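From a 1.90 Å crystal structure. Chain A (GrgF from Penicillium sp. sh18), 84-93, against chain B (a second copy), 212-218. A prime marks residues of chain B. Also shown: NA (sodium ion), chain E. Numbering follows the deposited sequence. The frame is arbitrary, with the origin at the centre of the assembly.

Chain A 84-93: ARQQAEHLHD
Chain B 212-218: YYKSLSW

Between these two stretches a single direct hydrogen bond, a short one, is supplemented by three bridging waters. His92 NE2 (chi1 m, chi2 -32°) lies 2.6 Å from Tyr213′ OH, and either atom could be the donor. The hydroxyl approaches the edge of the imidazole near its plane, where the nitrogen's lone pair or proton points, so the two rings meet rim to rim, with planes at 86° and centroids 5.4 Å apart.

Residues 84-93 form a regular α-helix (phi/psi near -63/-39), with bonds such as Ala88 N to Ala84 O (2.8 Å). Chain B enters already helical at Tyr212′ and has left the helix by Ser217′ (-92/12) and Trp218′ (-118/118). The N-to-C directions of the two helices differ by 134°, nearer antiparallel than parallel, and the axes come no closer than 11.8 Å; the nearest CA atoms, those of Arg85 and Ser217′, are 7.6 Å apart.

Arg85, Ala88 and His92 direct their CA-to-CB bonds toward chain B, as Tyr213′ and Ser217′ do toward chain A. Tyr213′ (chi1 t, chi2 -87°) reaches the helix beside Glu89, whose CG is 3.5 Å from Tyr213′ OH. Water 1 bonds Tyr213′ OH (2.8 Å) and donates to Arg85 O (3.1 Å).

Arg85 (t, t, p, chi4 175°) extends past Ser217′ (chi1 p), with Arg85 CD 3.6 Å from Ser217′ OG. Lys214′ CG (m, t, chi3 -115° and chi4 -91° between wells) covers one guanidinium face, 4.1 Å from Arg85 NH1. Water 2 accepts from Arg85 NH1 (2.8 Å) and bonds Ser217′ OG (2.9 Å). Glu89 (m, t, 72°) forms a long salt bridge, Glu89 OE2 to Arg85 NE at 3.8 Å, without a directed N-H. Water 3 accepts from Lys214′ NZ (2.9 Å) and donates weakly to Glu89 OE1 (3.3 Å).

Sodium binds Ser215′ O (2.3 Å from NA), Trp218′ O (2.2 Å from NA) and four waters.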

# COMPACT_ATOMS: atom_id res chain seq x y z
N ALA A 84 -1.27 5.03 -5.59
CA ALA A 84 -2.71 5.08 -5.37
C ALA A 84 -3.04 5.18 -3.89
O ALA A 84 -3.90 5.97 -3.49
CB ALA A 84 -3.40 3.85 -5.97
N ARG A 85 -2.37 4.37 -3.05
CA ARG A 85 -2.64 4.43 -1.62
C ARG A 85 -2.42 5.84 -1.07
O ARG A 85 -3.27 6.37 -0.35
CB ARG A 85 -1.77 3.43 -0.87
CG ARG A 85 -2.10 3.40 0.60
CD ARG A 85 -1.14 2.47 1.34
NE ARG A 85 0.05 3.19 1.76
CZ ARG A 85 1.01 2.67 2.52
NH1 ARG A 85 0.91 1.41 2.92
NH2 ARG A 85 2.06 3.40 2.87
N GLN A 86 -1.29 6.45 -1.41
CA GLN A 86 -1.01 7.79 -0.91
C GLN A 86 -2.02 8.79 -1.46
O GLN A 86 -2.42 9.74 -0.77
CB GLN A 86 0.40 8.23 -1.29
CG GLN A 86 0.74 9.64 -0.80
CD GLN A 86 2.04 10.19 -1.36
OE1 GLN A 86 2.37 9.99 -2.53
NE2 GLN A 86 2.78 10.91 -0.53
N GLN A 87 -2.41 8.62 -2.73
CA GLN A 87 -3.31 9.58 -3.35
C GLN A 87 -4.70 9.49 -2.72
O GLN A 87 -5.36 10.52 -2.52
CB GLN A 87 -3.37 9.36 -4.87
CG GLN A 87 -3.99 10.54 -5.64
CD GLN A 87 -3.86 10.45 -7.16
OE1 GLN A 87 -2.87 9.91 -7.71
NE2 GLN A 87 -4.86 11.00 -7.86
N ALA A 88 -5.13 8.27 -2.39
CA ALA A 88 -6.38 8.13 -1.64
C ALA A 88 -6.27 8.80 -0.29
O ALA A 88 -7.20 9.46 0.16
CB ALA A 88 -6.72 6.65 -1.47
N GLU A 89 -5.13 8.60 0.40
CA GLU A 89 -4.92 9.27 1.68
C GLU A 89 -5.04 10.77 1.52
O GLU A 89 -5.63 11.45 2.37
CB GLU A 89 -3.55 8.91 2.24
CG GLU A 89 -3.49 7.58 2.95
CD GLU A 89 -2.11 7.36 3.54
OE1 GLU A 89 -1.75 8.02 4.54
OE2 GLU A 89 -1.37 6.56 2.96
N HIS A 90 -4.49 11.30 0.44
CA HIS A 90 -4.52 12.74 0.23
C HIS A 90 -5.94 13.24 0.00
O HIS A 90 -6.25 14.38 0.35
CB HIS A 90 -3.60 13.10 -0.93
CG HIS A 90 -2.15 13.01 -0.58
ND1 HIS A 90 -1.14 13.13 -1.52
CD2 HIS A 90 -1.53 12.82 0.61
CE1 HIS A 90 0.03 13.01 -0.92
NE2 HIS A 90 -0.18 12.82 0.37
N LEU A 91 -6.82 12.40 -0.55
CA LEU A 91 -8.22 12.78 -0.68
C LEU A 91 -8.90 12.91 0.68
O LEU A 91 -9.80 13.74 0.84
CB LEU A 91 -8.97 11.78 -1.55
CG LEU A 91 -8.78 11.92 -3.05
CD1 LEU A 91 -9.51 10.79 -3.77
CD2 LEU A 91 -9.30 13.28 -3.55
N HIS A 92 -8.48 12.11 1.66
CA HIS A 92 -8.95 12.34 3.03
C HIS A 92 -8.49 13.71 3.54
O HIS A 92 -9.23 14.41 4.25
CB HIS A 92 -8.44 11.26 3.99
CG HIS A 92 -8.64 9.85 3.50
ND1 HIS A 92 -9.70 9.47 2.71
CD2 HIS A 92 -7.89 8.74 3.70
CE1 HIS A 92 -9.61 8.18 2.45
NE2 HIS A 92 -8.53 7.71 3.05
N ASP A 93 -7.26 14.10 3.21
CA ASP A 93 -6.78 15.42 3.63
C ASP A 93 -7.52 16.52 2.88
O ASP A 93 -7.80 17.59 3.45
CB ASP A 93 -5.27 15.52 3.40
CG ASP A 93 -4.48 14.55 4.26
OD1 ASP A 93 -5.04 14.11 5.29
OD2 ASP A 93 -3.31 14.21 3.90
N TYR B 212 -4.44 -0.07 11.26
CA TYR B 212 -5.56 -0.79 10.65
C TYR B 212 -5.91 -0.22 9.28
O TYR B 212 -6.27 -0.97 8.36
CB TYR B 212 -6.77 -0.75 11.59
CG TYR B 212 -7.90 -1.67 11.19
CD1 TYR B 212 -7.86 -3.03 11.49
CD2 TYR B 212 -9.02 -1.18 10.52
CE1 TYR B 212 -8.90 -3.88 11.13
CE2 TYR B 212 -10.06 -2.01 10.15
CZ TYR B 212 -10.00 -3.35 10.46
OH TYR B 212 -11.05 -4.17 10.09
N TYR B 213 -5.80 1.10 9.11
CA TYR B 213 -6.09 1.72 7.82
C TYR B 213 -5.19 1.16 6.72
O TYR B 213 -5.67 0.74 5.65
CB TYR B 213 -5.92 3.24 7.94
CG TYR B 213 -6.09 3.98 6.62
CD1 TYR B 213 -5.02 4.16 5.76
CD2 TYR B 213 -7.33 4.49 6.25
CE1 TYR B 213 -5.18 4.82 4.56
CE2 TYR B 213 -7.49 5.16 5.05
CZ TYR B 213 -6.42 5.32 4.21
OH TYR B 213 -6.59 5.98 3.03
N LYS B 214 -3.88 1.17 6.95
CA LYS B 214 -2.93 0.69 5.95
C LYS B 214 -3.14 -0.79 5.64
O LYS B 214 -3.01 -1.22 4.49
CB LYS B 214 -1.51 0.94 6.44
CG LYS B 214 -1.09 2.42 6.37
CD LYS B 214 0.25 2.63 7.08
CE LYS B 214 0.11 3.52 8.31
NZ LYS B 214 0.33 4.96 7.95
N SER B 215 -3.48 -1.58 6.66
CA SER B 215 -3.54 -3.02 6.47
C SER B 215 -4.69 -3.44 5.56
O SER B 215 -4.59 -4.49 4.92
CB SER B 215 -3.64 -3.71 7.83
OG SER B 215 -5.00 -3.89 8.23
N LEU B 216 -5.76 -2.64 5.46
CA LEU B 216 -6.87 -3.05 4.61
C LEU B 216 -6.49 -3.00 3.14
O LEU B 216 -7.07 -3.73 2.34
CB LEU B 216 -8.10 -2.18 4.88
CG LEU B 216 -8.86 -2.41 6.20
CD1 LEU B 216 -10.12 -1.55 6.24
CD2 LEU B 216 -9.21 -3.88 6.43
N SER B 217 -5.52 -2.16 2.77
CA SER B 217 -5.03 -2.15 1.41
C SER B 217 -3.82 -3.07 1.22
O SER B 217 -3.19 -3.03 0.15
CB SER B 217 -4.71 -0.71 0.97
OG SER B 217 -3.53 -0.19 1.56
N TRP B 218 -3.52 -3.92 2.21
CA TRP B 218 -2.41 -4.87 2.16
C TRP B 218 -2.95 -6.29 2.25
O TRP B 218 -3.54 -6.68 3.26
CB TRP B 218 -1.44 -4.63 3.32
CG TRP B 218 -0.21 -5.48 3.21
CD1 TRP B 218 0.09 -6.59 3.95
CD2 TRP B 218 0.88 -5.29 2.30
NE1 TRP B 218 1.32 -7.09 3.57
CE2 TRP B 218 1.82 -6.31 2.56
CE3 TRP B 218 1.17 -4.33 1.31
CZ2 TRP B 218 3.02 -6.41 1.85
CZ3 TRP B 218 2.36 -4.44 0.60
CH2 TRP B 218 3.28 -5.47 0.88
NA NA E . -4.76 -6.79 5.12
O HOH W 1 -5.27 4.44 1.04
O HOH W 2 -0.77 -0.77 2.24
O HOH W 3 -2.23 5.93 7.09
O HOH W 4 -6.49 -6.06 6.49
O HOH W 5 -6.65 -6.77 3.50
O HOH W 6 -5.34 -8.93 4.61
O HOH W 7 -3.99 -7.76 7.25